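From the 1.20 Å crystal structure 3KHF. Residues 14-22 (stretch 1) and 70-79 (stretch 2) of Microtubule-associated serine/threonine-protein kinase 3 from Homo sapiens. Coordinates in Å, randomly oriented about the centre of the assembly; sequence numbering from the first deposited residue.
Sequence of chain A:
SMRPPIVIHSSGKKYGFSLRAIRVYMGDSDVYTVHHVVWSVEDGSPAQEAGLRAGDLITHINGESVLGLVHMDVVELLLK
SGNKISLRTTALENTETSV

Stretch 1 14-22: KYGFSLRAI
Stretch 2 70-79: VHMDVVELLL

A β-strand, F17 to I22, packs against a helix that begins at H71, with V70 at its N-cap, and runs through L79. The two run nearly antiparallel, their N-to-C directions 151° apart and their axes 9.0 Å apart at closest approach. In register, Y15 lies nearest L78 (CA to CA 8.8 Å), L19 nearest V75 (CA to CA 8.9 Å) and A21 nearest H71 (CA to CA 5.3 Å), so the backbones converge toward the helix start. No hydrogen bond crosses between them; shape does the work, burying 368 Å² in all.

Strand alternation, with phi/psi near -142/154 at L19 and -96/114 at A21, points L19 and A21 toward the helix and R20 away. L19 (chi1 p, chi2 t) is the central bump: its CD1 sits 4.0 Å from V74 CG1 and 4.1 Å from L78 CD1, resting in the shallow hollow where these two side chains, one helical turn apart, meet. V74 (chi1 t) is compact and buried; the longer L78 (chi1 m, chi2 t) leaves its backbone sideways, yet its end swings in to reach the strand. Its CD2 meets the ring edge of F17 (chi1 p, chi2 98°) at CZ, 4.2 Å away.

Where the backbones are closest, a small residue fits: A21 CB touches H71 CB at 3.5 Å. The H71 ring (chi1 t, chi2 55°) reaches back along the strand, bringing CE1 to 3.7 Å from L19 O.

At the other end, Y15 (-69/-33; chi1 m, chi2 -62°) turns its ring edge to the helix, CE2 lying 3.5 Å from L78 O, while its hydroxyl is hydrogen-bonded elsewhere in the structure. G16 follows at 97/37, where a CB would jam against the preceding carbonyl, so glycine suits the turn into the strand. Regular i to i+4 bonds, such as L78 N to V74 O at 3.0 Å, keep the helical surface in shape.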

# COMPACT_ATOMS: atom_id res chain seq x y z
N LYS A 14 7.97 10.55 7.51
CA LYS A 14 7.60 9.39 6.71
C LYS A 14 6.58 8.53 7.45
O LYS A 14 6.60 8.42 8.69
CB LYS A 14 8.82 8.53 6.41
CG LYS A 14 9.88 9.18 5.52
CD LYS A 14 9.32 9.62 4.18
N TYR A 15 5.71 7.89 6.70
CA TYR A 15 4.75 6.98 7.33
C TYR A 15 5.45 5.74 7.89
O TYR A 15 5.00 5.15 8.86
CB TYR A 15 3.65 6.59 6.36
CG TYR A 15 2.88 7.79 5.89
CD1 TYR A 15 2.16 8.59 6.78
CD2 TYR A 15 2.92 8.18 4.55
CE1 TYR A 15 1.49 9.73 6.35
CE2 TYR A 15 2.25 9.31 4.11
CZ TYR A 15 1.53 10.07 5.01
OH TYR A 15 0.88 11.19 4.54
N GLY A 16 6.52 5.31 7.23
CA GLY A 16 7.28 4.17 7.70
C GLY A 16 6.94 2.84 7.05
O GLY A 16 6.92 1.82 7.73
N PHE A 17 6.64 2.84 5.76
CA PHE A 17 6.47 1.58 5.04
C PHE A 17 7.03 1.68 3.65
O PHE A 17 7.27 2.78 3.16
CB PHE A 17 5.00 1.14 5.02
CG PHE A 17 4.05 1.99 4.21
CD1 PHE A 17 3.68 1.61 2.92
CD2 PHE A 17 3.45 3.10 4.76
CE1 PHE A 17 2.77 2.34 2.19
CE2 PHE A 17 2.53 3.84 4.05
CZ PHE A 17 2.18 3.45 2.75
N SER A 18 7.25 0.53 3.04
CA SER A 18 7.62 0.53 1.63
C SER A 18 6.57 -0.20 0.83
O SER A 18 5.82 -1.04 1.34
CB SER A 18 8.96 -0.14 1.40
OG SER A 18 8.86 -1.52 1.54
N LEU A 19 6.50 0.13 -0.44
CA LEU A 19 5.54 -0.54 -1.33
C LEU A 19 6.13 -0.76 -2.70
O LEU A 19 7.05 -0.05 -3.13
CB LEU A 19 4.21 0.18 -1.39
CG LEU A 19 4.08 1.42 -2.27
CD1 LEU A 19 2.60 1.83 -2.33
CD2 LEU A 19 4.91 2.59 -1.76
N ARG A 20 5.61 -1.80 -3.35
CA ARG A 20 5.94 -2.09 -4.72
C ARG A 20 4.69 -1.95 -5.56
O ARG A 20 3.58 -2.22 -5.09
CB ARG A 20 6.53 -3.51 -4.94
CG ARG A 20 7.82 -3.78 -4.21
CD ARG A 20 8.35 -5.16 -4.49
NE ARG A 20 9.53 -5.43 -3.67
CZ ARG A 20 10.77 -5.13 -4.02
NH1 ARG A 20 11.04 -4.60 -5.22
NH2 ARG A 20 11.77 -5.36 -3.17
N ALA A 21 4.87 -1.56 -6.80
CA ALA A 21 3.84 -1.62 -7.81
C ALA A 21 4.03 -2.89 -8.59
O ALA A 21 5.05 -3.08 -9.24
CB ALA A 21 3.93 -0.41 -8.73
N ILE A 22 3.10 -3.82 -8.49
CA ILE A 22 3.20 -5.10 -9.17
C ILE A 22 2.39 -5.02 -10.46
O ILE A 22 1.21 -4.75 -10.44
CB ILE A 22 2.66 -6.26 -8.29
CG1 ILE A 22 3.32 -6.25 -6.89
CG2 ILE A 22 2.79 -7.60 -9.00
CD1 ILE A 22 4.83 -6.40 -6.95
N VAL A 70 -0.28 3.97 -11.93
CA VAL A 70 1.15 3.64 -11.96
C VAL A 70 1.85 4.00 -10.66
O VAL A 70 1.36 4.82 -9.87
CB VAL A 70 1.88 4.29 -13.16
CG1 VAL A 70 1.26 3.80 -14.47
CG2 VAL A 70 1.88 5.82 -13.07
N HIS A 71 2.99 3.36 -10.44
CA HIS A 71 3.71 3.49 -9.17
C HIS A 71 3.90 4.91 -8.73
O HIS A 71 3.58 5.24 -7.57
CB HIS A 71 5.09 2.84 -9.27
CG HIS A 71 5.87 2.84 -7.98
ND1 HIS A 71 5.39 2.30 -6.80
CD2 HIS A 71 7.11 3.31 -7.70
CE1 HIS A 71 6.32 2.41 -5.86
NE2 HIS A 71 7.37 3.03 -6.38
N MET A 72 4.42 5.76 -9.61
CA MET A 72 4.78 7.10 -9.16
C MET A 72 3.56 7.98 -8.92
O MET A 72 3.64 8.95 -8.17
CB MET A 72 5.79 7.73 -10.13
CG MET A 72 7.17 7.09 -10.01
SD MET A 72 7.98 7.50 -8.43
CE MET A 72 9.65 7.02 -8.87
N ASP A 73 2.41 7.66 -9.52
CA ASP A 73 1.17 8.37 -9.19
C ASP A 73 0.75 8.08 -7.74
O ASP A 73 0.29 8.97 -7.03
CB ASP A 73 0.04 8.03 -10.17
CG ASP A 73 0.20 8.71 -11.53
OD1 ASP A 73 1.16 9.46 -11.75
OD2 ASP A 73 -0.68 8.46 -12.38
N VAL A 74 0.92 6.83 -7.31
CA VAL A 74 0.61 6.47 -5.95
C VAL A 74 1.65 7.05 -4.97
O VAL A 74 1.29 7.57 -3.93
CB VAL A 74 0.46 4.93 -5.84
CG1 VAL A 74 0.43 4.51 -4.38
CG2 VAL A 74 -0.79 4.49 -6.57
N VAL A 75 2.93 7.01 -5.33
CA VAL A 75 3.97 7.63 -4.51
C VAL A 75 3.62 9.12 -4.31
O VAL A 75 3.71 9.64 -3.21
CB VAL A 75 5.38 7.39 -5.08
CG1 VAL A 75 6.41 8.22 -4.34
CG2 VAL A 75 5.72 5.92 -5.02
N GLU A 76 3.19 9.79 -5.38
CA GLU A 76 2.86 11.20 -5.25
C GLU A 76 1.69 11.41 -4.27
O GLU A 76 1.74 12.34 -3.46
CB GLU A 76 2.52 11.80 -6.61
CG GLU A 76 2.10 13.25 -6.53
CD GLU A 76 1.56 13.81 -7.81
OE1 GLU A 76 1.41 13.08 -8.80
OE2 GLU A 76 1.24 15.02 -7.81
N LEU A 77 0.65 10.59 -4.35
CA LEU A 77 -0.48 10.72 -3.43
C LEU A 77 -0.03 10.57 -1.99
O LEU A 77 -0.51 11.29 -1.10
CB LEU A 77 -1.55 9.66 -3.71
CG LEU A 77 -2.37 9.85 -4.99
CD1 LEU A 77 -3.27 8.64 -5.25
CD2 LEU A 77 -3.17 11.16 -4.97
N LEU A 78 0.90 9.66 -1.75
CA LEU A 78 1.44 9.46 -0.42
C LEU A 78 2.30 10.65 0.02
O LEU A 78 2.16 11.16 1.13
CB LEU A 78 2.22 8.16 -0.38
CG LEU A 78 1.37 6.89 -0.53
CD1 LEU A 78 2.21 5.64 -0.85
CD2 LEU A 78 0.53 6.66 0.70
N LEU A 79 3.19 11.10 -0.85
CA LEU A 79 4.05 12.25 -0.54
C LEU A 79 3.27 13.52 -0.20
O LEU A 79 3.68 14.27 0.67
CB LEU A 79 5.00 12.54 -1.71
CG LEU A 79 6.18 11.60 -1.98
CD1 LEU A 79 6.89 12.02 -3.28
CD2 LEU A 79 7.16 11.53 -0.83